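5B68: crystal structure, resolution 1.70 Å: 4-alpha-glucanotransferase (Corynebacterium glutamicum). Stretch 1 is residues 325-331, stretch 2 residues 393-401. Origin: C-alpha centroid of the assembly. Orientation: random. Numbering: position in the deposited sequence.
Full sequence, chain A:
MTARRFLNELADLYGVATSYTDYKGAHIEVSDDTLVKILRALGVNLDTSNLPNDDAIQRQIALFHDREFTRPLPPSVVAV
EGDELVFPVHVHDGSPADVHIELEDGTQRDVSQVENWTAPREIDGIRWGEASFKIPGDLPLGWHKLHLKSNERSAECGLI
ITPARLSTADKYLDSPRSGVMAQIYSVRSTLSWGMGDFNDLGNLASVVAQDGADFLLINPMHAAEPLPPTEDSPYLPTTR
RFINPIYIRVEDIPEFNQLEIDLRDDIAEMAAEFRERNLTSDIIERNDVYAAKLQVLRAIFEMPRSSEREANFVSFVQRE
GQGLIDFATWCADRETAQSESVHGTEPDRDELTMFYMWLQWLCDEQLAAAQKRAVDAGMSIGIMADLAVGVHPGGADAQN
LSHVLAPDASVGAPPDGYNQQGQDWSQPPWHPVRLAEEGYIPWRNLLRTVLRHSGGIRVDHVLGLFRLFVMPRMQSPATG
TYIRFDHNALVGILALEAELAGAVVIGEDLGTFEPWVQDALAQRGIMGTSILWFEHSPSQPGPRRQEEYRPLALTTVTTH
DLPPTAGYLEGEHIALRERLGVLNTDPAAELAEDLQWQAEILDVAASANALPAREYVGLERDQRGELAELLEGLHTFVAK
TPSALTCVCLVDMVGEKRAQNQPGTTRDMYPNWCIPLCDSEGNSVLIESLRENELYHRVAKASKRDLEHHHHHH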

ATOM      1  N   ILE A 325      12.294 -16.558   6.481  1.00 21.51           N
ATOM      2  CA  ILE A 325      12.922 -17.760   5.897  1.00 20.95           C
ATOM      3  C   ILE A 325      12.190 -18.196   4.663  1.00 21.13           C
ATOM      4  O   ILE A 325      12.836 -18.533   3.687  1.00 22.37           O
ATOM      5  CB  ILE A 325      12.880 -18.907   6.922  1.00 21.39           C
ATOM      6  CG1 ILE A 325      13.731 -18.543   8.104  1.00 26.20           C
ATOM      7  CG2 ILE A 325      13.337 -20.216   6.264  1.00 25.10           C
ATOM      8  CD1 ILE A 325      13.540 -19.411   9.333  1.00 26.53           C
ATOM      9  N   ASP A 326      10.820 -18.149   4.655  1.00 20.98           N
ATOM     10  CA  ASP A 326      10.032 -18.501   3.488  1.00 21.43           C
ATOM     11  C   ASP A 326      10.292 -17.606   2.264  1.00 21.20           C
ATOM     12  O   ASP A 326      10.439 -18.077   1.125  1.00 21.83           O
ATOM     13  CB  ASP A 326       8.513 -18.495   3.771  1.00 24.53           C
ATOM     14  CG  ASP A 326       8.070 -19.558   4.808  1.00 30.32           C
ATOM     15  OD1 ASP A 326       8.817 -20.506   5.084  1.00 26.68           O
ATOM     16  OD2 ASP A 326       6.963 -19.367   5.346  1.00 30.39           O
ATOM     17  N   PHE A 327      10.310 -16.285   2.508  1.00 20.91           N
ATOM     18  CA  PHE A 327      10.577 -15.329   1.449  1.00 21.26           C
ATOM     19  C   PHE A 327      12.011 -15.617   0.835  1.00 21.79           C
ATOM     20  O   PHE A 327      12.182 -15.669  -0.369  1.00 24.47           O
ATOM     21  CB  PHE A 327      10.577 -13.910   2.011  1.00 21.63           C
ATOM     22  CG  PHE A 327      11.091 -12.892   1.020  1.00 21.10           C
ATOM     23  CD1 PHE A 327      10.333 -12.583  -0.052  1.00 21.78           C
ATOM     24  CD2 PHE A 327      12.318 -12.269   1.203  1.00 22.88           C
ATOM     25  CE1 PHE A 327      10.773 -11.647  -0.973  1.00 22.06           C
ATOM     26  CE2 PHE A 327      12.756 -11.345   0.291  1.00 22.43           C
ATOM     27  CZ  PHE A 327      11.998 -11.062  -0.796  1.00 21.57           C
ATOM     28  N   ALA A 328      12.970 -15.740   1.709  1.00 20.77           N
ATOM     29  CA  ALA A 328      14.386 -15.896   1.335  1.00 21.82           C
ATOM     30  C   ALA A 328      14.599 -17.242   0.600  1.00 25.24           C
ATOM     31  O   ALA A 328      15.370 -17.315  -0.329  1.00 25.10           O
ATOM     32  CB  ALA A 328      15.256 -15.824   2.546  1.00 19.24           C
ATOM     33  N   THR A 329      13.871 -18.263   1.018  1.00 22.22           N
ATOM     34  CA  THR A 329      13.965 -19.580   0.366  1.00 22.34           C
ATOM     35  C   THR A 329      13.376 -19.503  -1.032  1.00 22.95           C
ATOM     36  O   THR A 329      13.932 -20.041  -1.970  1.00 23.85           O
ATOM     37  CB  THR A 329      13.254 -20.662   1.186  1.00 23.88           C
ATOM     38  OG1 THR A 329      13.831 -20.724   2.496  1.00 23.79           O
ATOM     39  CG2 THR A 329      13.313 -22.003   0.462  1.00 26.53           C
ATOM     40  N   TRP A 330      12.246 -18.816  -1.193  1.00 24.10           N
ATOM     41  CA  TRP A 330      11.655 -18.554  -2.470  1.00 21.82           C
ATOM     42  C   TRP A 330      12.668 -17.812  -3.366  1.00 23.30           C
ATOM     43  O   TRP A 330      12.798 -18.168  -4.548  1.00 26.06           O
ATOM     44  CB  TRP A 330      10.328 -17.758  -2.363  1.00 21.57           C
ATOM     45  CG  TRP A 330       9.710 -17.398  -3.663  1.00 24.98           C
ATOM     46  CD1 TRP A 330       8.772 -18.084  -4.341  1.00 28.71           C
ATOM     47  CD2 TRP A 330       9.998 -16.222  -4.451  1.00 26.26           C
ATOM     48  NE1 TRP A 330       8.480 -17.436  -5.536  1.00 31.57           N
ATOM     49  CE2 TRP A 330       9.227 -16.298  -5.610  1.00 27.05           C
ATOM     50  CE3 TRP A 330      10.840 -15.122  -4.264  1.00 30.74           C
ATOM     51  CZ2 TRP A 330       9.275 -15.313  -6.615  1.00 30.10           C
ATOM     52  CZ3 TRP A 330      10.887 -14.120  -5.289  1.00 32.85           C
ATOM     53  CH2 TRP A 330      10.118 -14.242  -6.416  1.00 30.01           C
ATOM     54  N   CYS A 331      13.347 -16.799  -2.830  1.00 22.04           N
ATOM     55  CA  CYS A 331      14.382 -16.100  -3.633  1.00 23.48           C
ATOM     56  C   CYS A 331      15.505 -17.059  -4.096  1.00 23.44           C
ATOM     57  O   CYS A 331      15.893 -17.022  -5.223  1.00 22.50           O
ATOM     58  CB  CYS A 331      15.050 -15.005  -2.876  1.00 23.13           C
ATOM     59  SG  CYS A 331      13.831 -13.647  -2.500  1.00 24.87           S
ATOM     60  N   PRO A 393       1.039 -12.056  -9.225  1.00 25.83           N
ATOM     61  CA  PRO A 393       0.409 -13.396  -9.119  1.00 26.30           C
ATOM     62  C   PRO A 393       1.349 -14.640  -9.137  1.00 29.29           C
ATOM     63  O   PRO A 393       0.994 -15.708  -8.647  1.00 33.56           O
ATOM     64  CB  PRO A 393      -0.515 -13.444 -10.326  1.00 30.23           C
ATOM     65  CG  PRO A 393       0.044 -12.435 -11.291  1.00 27.19           C
ATOM     66  CD  PRO A 393       0.504 -11.306 -10.371  1.00 27.64           C
ATOM     67  N   GLY A 394       2.521 -14.514  -9.706  1.00 30.74           N
ATOM     68  CA  GLY A 394       3.470 -15.645  -9.709  1.00 30.87           C
ATOM     69  C   GLY A 394       4.611 -15.490  -8.740  1.00 29.48           C
ATOM     70  O   GLY A 394       5.616 -16.134  -8.901  1.00 30.01           O
ATOM     71  N   GLY A 395       4.497 -14.608  -7.736  1.00 25.43           N
ATOM     72  CA  GLY A 395       5.628 -14.229  -6.932  1.00 23.37           C
ATOM     73  C   GLY A 395       5.742 -14.872  -5.562  1.00 22.93           C
ATOM     74  O   GLY A 395       5.088 -15.868  -5.289  1.00 22.23           O
ATOM     75  N   ALA A 396       6.523 -14.271  -4.708  1.00 20.00           N
ATOM     76  CA  ALA A 396       6.873 -14.857  -3.413  1.00 21.99           C
ATOM     77  C   ALA A 396       5.638 -15.036  -2.512  1.00 21.89           C
ATOM     78  O   ALA A 396       5.403 -16.147  -1.976  1.00 21.80           O
ATOM     79  CB  ALA A 396       7.949 -14.023  -2.719  1.00 19.47           C
ATOM     80  N   ASP A 397       4.875 -13.933  -2.292  1.00 19.75           N
ATOM     81  CA  ASP A 397       3.701 -14.012  -1.424  1.00 20.33           C
ATOM     82  C   ASP A 397       2.649 -14.951  -2.055  1.00 20.26           C
ATOM     83  O   ASP A 397       1.929 -15.639  -1.348  1.00 21.07           O
ATOM     84  CB  ASP A 397       3.092 -12.643  -1.113  1.00 20.18           C
ATOM     85  CG  ASP A 397       3.816 -11.849  -0.037  1.00 20.89           C
ATOM     86  OD1 ASP A 397       4.853 -12.189   0.484  1.00 21.63           O
ATOM     87  OD2 ASP A 397       3.319 -10.731   0.294  1.00 21.08           O
ATOM     88  N   ALA A 398       2.522 -14.967  -3.381  1.00 18.22           N
ATOM     89  CA  ALA A 398       1.525 -15.798  -4.081  1.00 20.97           C
ATOM     90  C   ALA A 398       1.787 -17.238  -3.719  1.00 23.13           C
ATOM     91  O   ALA A 398       0.859 -17.982  -3.517  1.00 25.27           O
ATOM     92  CB  ALA A 398       1.592 -15.604  -5.618  1.00 21.80           C
ATOM     93  N   GLN A 399       3.046 -17.598  -3.587  1.00 23.67           N
ATOM     94  CA  GLN A 399       3.425 -18.948  -3.142  1.00 25.12           C
ATOM     95  C   GLN A 399       3.300 -19.115  -1.617  1.00 23.91           C
ATOM     96  O   GLN A 399       2.603 -20.057  -1.153  1.00 24.82           O
ATOM     97  CB  GLN A 399       4.859 -19.330  -3.595  1.00 26.45           C
ATOM     98  CG  GLN A 399       5.389 -20.595  -2.890  1.00 30.98           C
ATOM     99  CD  GLN A 399       6.818 -20.906  -3.260  1.00 37.69           C
ATOM    100  OE1 GLN A 399       7.721 -20.812  -2.423  1.00 46.72           O
ATOM    101  NE2 GLN A 399       7.047 -21.177  -4.544  1.00 43.77           N
ATOM    102  N   ASN A 400       4.013 -18.284  -0.861  1.00 21.80           N
ATOM    103  CA  ASN A 400       4.140 -18.441   0.594  1.00 22.49           C
ATOM    104  C   ASN A 400       2.858 -18.143   1.386  1.00 21.68           C
ATOM    105  O   ASN A 400       2.677 -18.696   2.496  1.00 24.20           O
ATOM    106  CB  ASN A 400       5.278 -17.588   1.124  1.00 22.06           C
ATOM    107  CG  ASN A 400       6.628 -18.050   0.620  1.00 25.89           C
ATOM    108  OD1 ASN A 400       6.903 -19.260   0.535  1.00 26.06           O
ATOM    109  ND2 ASN A 400       7.494 -17.093   0.341  1.00 25.94           N
ATOM    110  N   LEU A 401       1.984 -17.318   0.806  1.00 20.56           N
ATOM    111  CA  LEU A 401       0.748 -16.982   1.427  1.00 22.31           C
ATOM    112  C   LEU A 401      -0.413 -17.601   0.717  1.00 20.34           C
ATOM    113  O   LEU A 401      -1.585 -17.160   0.948  1.00 19.29           O
ATOM    114  CB  LEU A 401       0.554 -15.454   1.546  1.00 20.33           C
ATOM    115  CG  LEU A 401       1.576 -14.620   2.302  1.00 22.15           C
ATOM    116  CD1 LEU A 401       1.098 -13.175   2.364  1.00 23.04           C
ATOM    117  CD2 LEU A 401       1.748 -15.135   3.683  1.00 23.13           C
TER
HETATM  118  O   HOH W   1       9.542 -20.686   0.186  1.00 39.76           O
HETATM  119  O   HOH W   2       4.278 -20.741   3.812  1.00 42.84           O

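Small residues let an aromatic ring approach a helix backbone closely, and this contact in 4-alpha-glucanotransferase is a compact example. Its apolar centre is Trp330, whose indole lies against the start of helix 396-400. The CA of Ala396 sits 3.5 Å from the centroid of the Trp330 five-membered ring, only 10° off the ring normal, a CH-pi contact over the face. The methyl group covers the same face, with Ala396 CB 3.5 Å from Trp330 CE3. That methyl also meets the edge of a second aromatic ring, at 3.9 Å from Phe327 CD1, so one alanine serves two rings. Beside it, Gly395, the N-cap residue, brings its backbone C within 3.7 Å of Trp330 CZ2.

Polar groups border this packing. Gln399 reaches across in an extended t, t conformation, placing OE1 3.5 Å from Trp330 CD1 at the indole edge. Farther along, Asn400 ND2 approaches Asp326 O at 3.2 Å, although that carbonyl already accepts the helical hydrogen bond from Trp330 N (3.0 Å).

Water adds to the direct contact between Asp326 and Asn400. Water 2 donates to Asn400 O at 2.9 Å and, weakly, to Asp326 OD2 at 3.4 Å, linking a backbone carbonyl to a carboxylate. Water 1 lies 2.9 Å from Asp326 O and 3.0 Å from Asn400 OD1, within hydrogen-bonding reach of both.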